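Local coordinates for putative mandelate racemase (Zymomonas mobilis, PDB 2OX4), which binds magnesium as a member of the enolase superfamily and is probably a lyase, perhaps a dehydratase, at residues H14-P17 with R22-L25; I42-G47 with H317-G322; P289-C294 with T298-I303. One frame throughout, in Å; residues are numbered along the deposited sequence. Where two conformers were deposited one is given.

Contact 1. Residues H14-P17 with R22-L25; sequences HTRP and RPIL
Arg22 lies along the backbone of His14 and Thr15, its aliphatic part against the chain and its guanidinium end beside the histidine. CG of Arg22 rests 3.7 Å from CA of Thr15, and one carbon further out CD comes within 3.8 Å of Thr15 OG1. The bend at chi3 (63°) then swings the guanidinium group past CA of His14. There NH2 of Arg22 reaches the edge of the imidazole, close to the ring plane and 4.0 Å from His14 CD2, with the two flat groups turned 59° to each other. The edge-on approach is no stack; what relates the two groups is Asp388, whose OD1 pairs with Arg22 NH2 while OD2 bonds His14 NE2. The pair sits at the turn end of the hairpin of strands 5-13 and 24-30, in the loop that links them within the N-terminal capping domain of the enolase superfamily. Arg22 fastens that end further through NE to Val13 O. Further along the loop Arg16 folds back at chi2 and chi3 and donates NE to His14 O (2.9 Å), with the oxygen in the guanidinium plane; NH1 adds a weak bond to the same carbonyl, and NH2 goes to Glu354. This folded chain offers its CG to CD of Pro23 at 3.9 Å, the two side chains at about a right angle.

Contact 2. Residues I42-G47 with H317-G322; sequences IAYGVG and HVAGTG
Tyr44 reaches across to His317 and Ala319, and most of what the two segments bury lies around these three residues. The phenol and the imidazole come from opposite directions and meet rim to rim, planes 49° apart and centroids 6.0 Å apart, neither ring over the other's face. Tyr44 OH ends 3.0 Å from His317 CE1 and 3.1 Å from His317 NE2, set obliquely to the imidazole, while CE1 in turn lies near the plane of the phenol ring. The hydroxyl's clear bond is to OE2 of Glu267, a magnesium ligand. His317 for its part gives ND1 to Asp290 OD2, a His-Asp pair at the ends of the sixth and seventh barrel strands, as in the dyad of mandelate racemase relatives; the magnesium ion is only about 4 Å from the His317 side chain. Here, then, the capping domain closes on the mouth of the modified (β/α)8 barrel, and Tyr44 comes up beside the metal site, where it bonds a magnesium ligand. Its CG stands between the backbone N and the carbonyl carbon (chi1 60°), which turns the ring toward the barrel; beside it the Ala319 methyl lies 3.9 Å from Tyr44 CE2. Backbone joins in through a bridging water that accepts from Ala43 N at 3.1 Å and donates to Ala319 O at 3.0 Å; the same carbonyl also takes a bond from Lys346 NZ. The phenol ring also meets Phe82 of the second subunit edge to face.

Contact 3. Residues P289-C294 with T298-I303; sequences PDLGTC and TEFKKI
The Phe300 ring is the bump here, and Pro289 and Leu291 shape the hollow that receives it. Pro289 puts its ring corner against the phenyl, CG 3.7 Å from Phe300 CE1, the two side chains at about a right angle and the approach oblique to the ring. Leu291 starts out to one side, but its end comes nearer, CD2 settling 3.5 Å from Phe300 CB and also touching CG and CD1. Cys294 fills in at the root of the phenylalanine side chain, its SG near the ring plane and 3.8 Å from Phe300 N. Phe300 gets there with CG anti to the backbone N (chi1 -177°), which lays the ring off the flank of its helix toward Pro289. An alanine here would take away the ring and is likely to leave a gap beside Pro289 CG and the Leu291 branch. All this lies in the barrel domain just after the sixth strand, 286-287: the chain makes a short, weakly bonded helical turn at about 291-294 and then runs back down helix 296-309, the helix of that β/α unit. Asp290 caps the short turn, OD1 accepting from Gly292 N (2.7 Å) with its anti lone pair, while OD2 bonds His317. One helical turn beyond Phe300, Ile303 pushes CD1 to 3.9 Å from Cys294 CB. Glu299 meets the Cys294 carbonyl with its methylene carbons, CG lying 3.2 Å from Cys294 O, then bends at chi2 and carries its carboxylate away to a salt bridge with Arg272. Ala331 of helix 322-333 touches both Leu291 and Phe300.

In the fold
From the N terminus, the chain runs out along strand 5-13, and contact 1 closes the short loop before strand 24-30. Strand 35-40 then leads into 42-47, which waits some 270 residues for its partner: contact 2 joins the capping domain to the barrel after the seventh strand. Nested inside that long loop is contact 3, a local closure between the turn that follows the sixth strand and the helix after it. Contact 1 and contact 2 touch directly, Pro23 packing on Ala43 and Thr321. Contact 2 meets contact 3 through the probable backbone bond from His317 N to Pro289 O, whereas contacts 1 and 3 stay about 8 Å apart at their nearest atoms.

Contact 1. Residues H14-P17 with R22-L25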
loop_
_atom_site.group_PDB
_atom_site.type_symbol
_atom_site.label_atom_id
_atom_site.label_comp_id
_atom_site.label_asym_id
_atom_site.label_seq_id
_atom_site.Cartn_x
_atom_site.Cartn_y
_atom_site.Cartn_z
ATOM N N HIS C 14 -14.268 -32.246 36.902
ATOM C CA HIS C 14 -15.279 -33.094 36.272
ATOM C C HIS C 14 -16.467 -32.286 35.756
ATOM O O HIS C 14 -16.737 -31.186 36.249
ATOM C CB HIS C 14 -15.754 -34.169 37.257
ATOM C CG HIS C 14 -14.695 -35.162 37.628
ATOM N ND1 HIS C 14 -14.757 -35.919 38.779
ATOM C CD2 HIS C 14 -13.551 -35.525 36.999
ATOM C CE1 HIS C 14 -13.695 -36.704 38.844
ATOM N NE2 HIS C 14 -12.948 -36.486 37.775
ATOM N N THR C 15 -17.168 -32.837 34.765
ATOM C CA THR C 15 -18.260 -32.127 34.083
ATOM C C THR C 15 -19.166 -31.379 35.055
ATOM O O THR C 15 -19.705 -31.967 35.992
ATOM C CB THR C 15 -19.096 -33.091 33.230
ATOM O OG1 THR C 15 -18.225 -33.807 32.358
ATOM C CG2 THR C 15 -20.137 -32.334 32.400
ATOM N N ARG C 16 -19.292 -30.074 34.852
ATOM C CA ARG C 16 -20.263 -29.273 35.588
ATOM C C ARG C 16 -21.656 -29.552 35.007
ATOM O O ARG C 16 -21.864 -29.390 33.811
ATOM C CB ARG C 16 -19.899 -27.778 35.514
ATOM C CG ARG C 16 -18.425 -27.422 35.887
ATOM C CD ARG C 16 -18.104 -27.591 37.370
ATOM N NE ARG C 16 -18.024 -28.999 37.748
ATOM C CZ ARG C 16 -18.252 -29.465 38.971
ATOM N NH1 ARG C 16 -18.158 -30.767 39.211
ATOM N NH2 ARG C 16 -18.571 -28.632 39.954
ATOM N N PRO C 17 -22.596 -30.031 35.844
ATOM C CA PRO C 17 -23.886 -30.585 35.378
ATOM C C PRO C 17 -24.714 -29.687 34.449
ATOM O O PRO C 17 -25.086 -30.120 33.352
ATOM C CB PRO C 17 -24.659 -30.846 36.679
ATOM C CG PRO C 17 -23.633 -30.908 37.746
ATOM C CD PRO C 17 -22.457 -30.092 37.313
ATOM N N ARG C 22 -15.919 -27.905 31.852
ATOM C CA ARG C 22 -14.884 -28.557 32.656
ATOM C C ARG C 22 -13.678 -27.625 32.820
ATOM O O ARG C 22 -12.744 -27.678 32.019
ATOM C CB ARG C 22 -14.429 -29.873 32.005
ATOM C CG ARG C 22 -15.455 -31.001 32.017
ATOM C CD ARG C 22 -14.806 -32.335 31.710
ATOM N NE ARG C 22 -13.819 -32.687 32.731
ATOM C CZ ARG C 22 -12.995 -33.727 32.664
ATOM N NH1 ARG C 22 -13.031 -34.537 31.608
ATOM N NH2 ARG C 22 -12.132 -33.962 33.657
ATOM N N PRO C 23 -13.683 -26.791 33.877
ATOM C CA PRO C 23 -12.557 -25.893 34.166
ATOM C C PRO C 23 -11.226 -26.595 34.427
ATOM O O PRO C 23 -11.194 -27.764 34.824
ATOM C CB PRO C 23 -12.993 -25.143 35.426
ATOM C CG PRO C 23 -14.430 -25.439 35.611
ATOM C CD PRO C 23 -14.784 -26.652 34.845
ATOM N N ILE C 24 -10.137 -25.870 34.178
ATOM C CA ILE C 24 -8.792 -26.406 34.344
ATOM C C ILE C 24 -8.018 -25.441 35.237
ATOM O O ILE C 24 -7.796 -24.273 34.876
ATOM C CB ILE C 24 -8.035 -26.600 32.994
ATOM C CG1 ILE C 24 -8.918 -27.276 31.935
ATOM C CG2 ILE C 24 -6.764 -27.431 33.232
ATOM C CD1 ILE C 24 -9.566 -26.298 30.945
ATOM N N LEU C 25 -7.627 -25.939 36.409
ATOM C CA LEU C 25 -6.932 -25.123 37.399
ATOM C C LEU C 25 -5.558 -25.699 37.697
ATOM O O LEU C 25 -5.348 -26.908 37.588
ATOM C CB LEU C 25 -7.760 -25.030 38.685
ATOM C CG LEU C 25 -9.073 -24.264 38.512
ATOM C CD1 LEU C 25 -10.089 -24.616 39.579
ATOM C CD2 LEU C 25 -8.810 -22.777 38.499
#

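Contact 2. Residues I42-G47 with H317-G322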
loop_
_atom_site.group_PDB
_atom_site.type_symbol
_atom_site.label_atom_id
_atom_site.label_comp_id
_atom_site.label_asym_id
_atom_site.label_seq_id
_atom_site.Cartn_x
_atom_site.Cartn_y
_atom_site.Cartn_z
ATOM N N ILE C 42 -9.854 -22.629 28.872
ATOM C CA ILE C 42 -10.512 -23.558 27.944
ATOM C C ILE C 42 -11.575 -24.375 28.702
ATOM O O ILE C 42 -11.713 -25.588 28.501
ATOM C CB ILE C 42 -9.477 -24.514 27.244
ATOM C CG1 ILE C 42 -8.222 -23.750 26.809
ATOM C CG2 ILE C 42 -10.090 -25.205 26.023
ATOM C CD1 ILE C 42 -7.271 -24.553 25.932
ATOM N N ALA C 43 -12.322 -23.707 29.583
ATOM C CA ALA C 43 -13.329 -24.406 30.427
ATOM C C ALA C 43 -14.565 -24.882 29.660
ATOM O O ALA C 43 -15.304 -25.760 30.128
ATOM C CB ALA C 43 -13.762 -23.531 31.590
ATOM N N TYR C 44 -14.803 -24.270 28.505
ATOM C CA TYR C 44 -15.951 -24.571 27.664
ATOM C C TYR C 44 -15.461 -24.933 26.257
ATOM O O TYR C 44 -14.266 -24.806 25.948
ATOM C CB TYR C 44 -16.917 -23.383 27.619
ATOM C CG TYR C 44 -16.327 -22.091 27.063
ATOM C CD1 TYR C 44 -16.552 -21.709 25.741
ATOM C CD2 TYR C 44 -15.556 -21.245 27.868
ATOM C CE1 TYR C 44 -16.016 -20.512 25.230
ATOM C CE2 TYR C 44 -15.017 -20.059 27.368
ATOM C CZ TYR C 44 -15.250 -19.697 26.048
ATOM O OH TYR C 44 -14.719 -18.515 25.553
ATOM N N GLY C 45 -16.382 -25.384 25.416
ATOM C CA GLY C 45 -16.042 -25.962 24.123
ATOM C C GLY C 45 -15.251 -27.246 24.268
ATOM O O GLY C 45 -15.290 -27.902 25.322
ATOM N N VAL C 46 -14.527 -27.601 23.207
ATOM C CA VAL C 46 -13.904 -28.915 23.093
ATOM C C VAL C 46 -12.398 -28.698 23.092
ATOM O O VAL C 46 -11.849 -28.093 22.161
ATOM C CB VAL C 46 -14.340 -29.652 21.784
ATOM C CG1 VAL C 46 -13.637 -31.011 21.664
ATOM C CG2 VAL C 46 -15.862 -29.804 21.714
ATOM N N GLY C 47 -11.733 -29.156 24.148
ATOM C CA GLY C 47 -10.275 -29.044 24.201
ATOM C C GLY C 47 -9.663 -28.948 25.586
ATOM O O GLY C 47 -8.442 -28.852 25.711
ATOM N N HIS C 317 -12.033 -10.997 28.674
ATOM C CA HIS C 317 -12.971 -12.107 28.562
ATOM C C HIS C 317 -12.903 -12.931 29.833
ATOM O O HIS C 317 -11.821 -13.375 30.239
ATOM C CB HIS C 317 -12.642 -12.983 27.363
ATOM C CG HIS C 317 -13.480 -14.217 27.281
ATOM N ND1 HIS C 317 -13.035 -15.445 27.723
ATOM C CD2 HIS C 317 -14.735 -14.415 26.813
ATOM C CE1 HIS C 317 -13.983 -16.345 27.535
ATOM N NE2 HIS C 317 -15.024 -15.747 26.984
ATOM N N VAL C 318 -14.058 -13.129 30.462
ATOM C CA VAL C 318 -14.109 -13.867 31.725
ATOM C C VAL C 318 -15.226 -14.897 31.657
ATOM O O VAL C 318 -16.403 -14.538 31.537
ATOM C CB VAL C 318 -14.357 -12.924 32.935
ATOM C CG1 VAL C 318 -14.298 -13.717 34.247
ATOM C CG2 VAL C 318 -13.318 -11.810 32.962
ATOM N N ALA C 319 -14.854 -16.172 31.722
ATOM C CA ALA C 319 -15.818 -17.266 31.529
ATOM C C ALA C 319 -15.297 -18.578 32.075
ATOM O O ALA C 319 -15.284 -19.593 31.367
ATOM C CB ALA C 319 -16.201 -17.418 30.049
ATOM N N GLY C 320 -14.865 -18.560 33.333
ATOM C CA GLY C 320 -14.583 -19.798 34.062
ATOM C C GLY C 320 -14.854 -19.624 35.545
ATOM O O GLY C 320 -15.857 -19.009 35.931
ATOM N N THR C 321 -13.947 -20.140 36.372
ATOM C CA THR C 321 -14.147 -20.161 37.821
ATOM C C THR C 321 -13.820 -18.826 38.466
ATOM O O THR C 321 -13.420 -17.856 37.786
ATOM C CB THR C 321 -13.287 -21.237 38.532
ATOM O OG1 THR C 321 -11.947 -20.752 38.709
ATOM C CG2 THR C 321 -13.277 -22.562 37.782
ATOM N N GLY C 322 -13.971 -18.797 39.789
ATOM C CA GLY C 322 -13.610 -17.637 40.605
ATOM C C GLY C 322 -12.126 -17.302 40.615
ATOM O O GLY C 322 -11.757 -16.178 40.960
HETATM O O HOH W 1 -12.723 -20.724 30.286
#

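Contact 3. Residues P289-C294 with T298-I303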
loop_
_atom_site.group_PDB
_atom_site.type_symbol
_atom_site.label_atom_id
_atom_site.label_comp_id
_atom_site.label_asym_id
_atom_site.label_seq_id
_atom_site.Cartn_x
_atom_site.Cartn_y
_atom_site.Cartn_z
ATOM N N PRO C 289 -9.047 -9.894 25.474
ATOM C CA PRO C 289 -8.175 -11.028 25.767
ATOM C C PRO C 289 -8.669 -11.707 27.044
ATOM O O PRO C 289 -9.214 -11.031 27.933
ATOM C CB PRO C 289 -6.817 -10.364 26.027
ATOM C CG PRO C 289 -7.136 -8.989 26.432
ATOM C CD PRO C 289 -8.358 -8.607 25.667
ATOM N N ASP C 290 -8.522 -13.022 27.102
ATOM C CA ASP C 290 -8.762 -13.796 28.320
ATOM C C ASP C 290 -7.421 -13.986 29.022
ATOM O O ASP C 290 -6.464 -14.484 28.418
ATOM C CB ASP C 290 -9.374 -15.157 27.933
ATOM C CG ASP C 290 -9.857 -15.972 29.144
ATOM O OD1 ASP C 290 -9.070 -16.220 30.073
ATOM O OD2 ASP C 290 -11.030 -16.378 29.156
ATOM N N LEU C 291 -7.339 -13.607 30.300
ATOM C CA LEU C 291 -6.117 -13.862 31.092
ATOM C C LEU C 291 -5.626 -15.318 30.985
ATOM O O LEU C 291 -4.428 -15.557 30.917
ATOM C CB LEU C 291 -6.321 -13.500 32.564
ATOM C CG LEU C 291 -6.053 -12.075 33.050
ATOM C CD1 LEU C 291 -6.249 -12.049 34.549
ATOM C CD2 LEU C 291 -4.653 -11.629 32.736
ATOM N N GLY C 292 -6.556 -16.268 30.934
ATOM C CA GLY C 292 -6.218 -17.692 30.878
ATOM C C GLY C 292 -5.884 -18.272 29.509
ATOM O O GLY C 292 -5.630 -19.481 29.396
ATOM N N THR C 293 -5.891 -17.439 28.463
ATOM C CA THR C 293 -5.426 -17.874 27.132
ATOM C C THR C 293 -4.464 -16.898 26.423
ATOM O O THR C 293 -3.674 -17.319 25.569
ATOM C CB THR C 293 -6.588 -18.229 26.137
ATOM O OG1 THR C 293 -7.313 -17.049 25.780
ATOM C CG2 THR C 293 -7.553 -19.266 26.708
ATOM N N CYS C 294 -4.533 -15.613 26.763
ATOM C CA CYS C 294 -3.757 -14.599 26.036
ATOM C C CYS C 294 -2.277 -14.584 26.430
ATOM O O CYS C 294 -1.459 -14.011 25.725
ATOM C CB CYS C 294 -4.354 -13.212 26.250
ATOM S SG CYS C 294 -3.913 -12.469 27.834
ATOM N N THR C 298 1.167 -11.189 32.593
ATOM C CA THR C 298 2.358 -10.638 31.931
ATOM C C THR C 298 2.007 -10.173 30.515
ATOM O O THR C 298 2.320 -9.038 30.104
ATOM C CB THR C 298 3.492 -11.687 31.920
ATOM O OG1 THR C 298 3.882 -11.964 33.269
ATOM C CG2 THR C 298 4.721 -11.183 31.141
ATOM N N GLU C 299 1.318 -11.038 29.784
ATOM C CA GLU C 299 1.004 -10.752 28.386
ATOM C C GLU C 299 -0.239 -9.883 28.232
ATOM O O GLU C 299 -0.292 -9.035 27.341
ATOM C CB GLU C 299 0.870 -12.052 27.587
ATOM C CG GLU C 299 0.898 -11.858 26.061
ATOM C CD GLU C 299 2.288 -11.614 25.501
ATOM O OE1 GLU C 299 3.260 -11.485 26.271
ATOM O OE2 GLU C 299 2.415 -11.565 24.255
ATOM N N PHE C 300 -1.242 -10.090 29.084
ATOM C CA PHE C 300 -2.432 -9.214 29.099
ATOM C C PHE C 300 -2.004 -7.751 29.163
ATOM O O PHE C 300 -2.506 -6.914 28.412
ATOM C CB PHE C 300 -3.298 -9.510 30.319
ATOM C CG PHE C 300 -4.573 -8.703 30.390
ATOM C CD1 PHE C 300 -5.780 -9.259 29.958
ATOM C CD2 PHE C 300 -4.588 -7.417 30.942
ATOM C CE1 PHE C 300 -6.974 -8.543 30.054
ATOM C CE2 PHE C 300 -5.783 -6.679 31.010
ATOM C CZ PHE C 300 -6.970 -7.247 30.574
ATOM N N LYS C 301 -1.076 -7.451 30.065
ATOM C CA LYS C 301 -0.582 -6.091 30.236
ATOM C C LYS C 301 0.055 -5.570 28.953
ATOM O O LYS C 301 -0.221 -4.451 28.520
ATOM C CB LYS C 301 0.424 -6.025 31.387
ATOM C CG LYS C 301 0.611 -4.634 31.970
ATOM C CD LYS C 301 1.103 -4.698 33.407
ATOM C CE LYS C 301 2.163 -3.643 33.676
ATOM N NZ LYS C 301 1.651 -2.267 33.433
ATOM N N LYS C 302 0.911 -6.388 28.347
ATOM C CA LYS C 302 1.562 -6.021 27.081
ATOM C C LYS C 302 0.560 -5.773 25.954
ATOM O O LYS C 302 0.716 -4.836 25.160
ATOM C CB LYS C 302 2.599 -7.086 26.678
ATOM C CG LYS C 302 3.710 -7.279 27.742
ATOM C CD LYS C 302 4.749 -8.353 27.368
ATOM C CE LYS C 302 5.737 -8.559 28.540
ATOM N NZ LYS C 302 6.766 -9.600 28.236
ATOM N N ILE C 303 -0.475 -6.600 25.894
ATOM C CA ILE C 303 -1.523 -6.425 24.882
ATOM C C ILE C 303 -2.294 -5.136 25.130
ATOM O O ILE C 303 -2.479 -4.340 24.213
ATOM C CB ILE C 303 -2.500 -7.629 24.832
ATOM C CG1 ILE C 303 -1.756 -8.886 24.363
ATOM C CG2 ILE C 303 -3.689 -7.311 23.905
ATOM C CD1 ILE C 303 -2.433 -10.210 24.783
#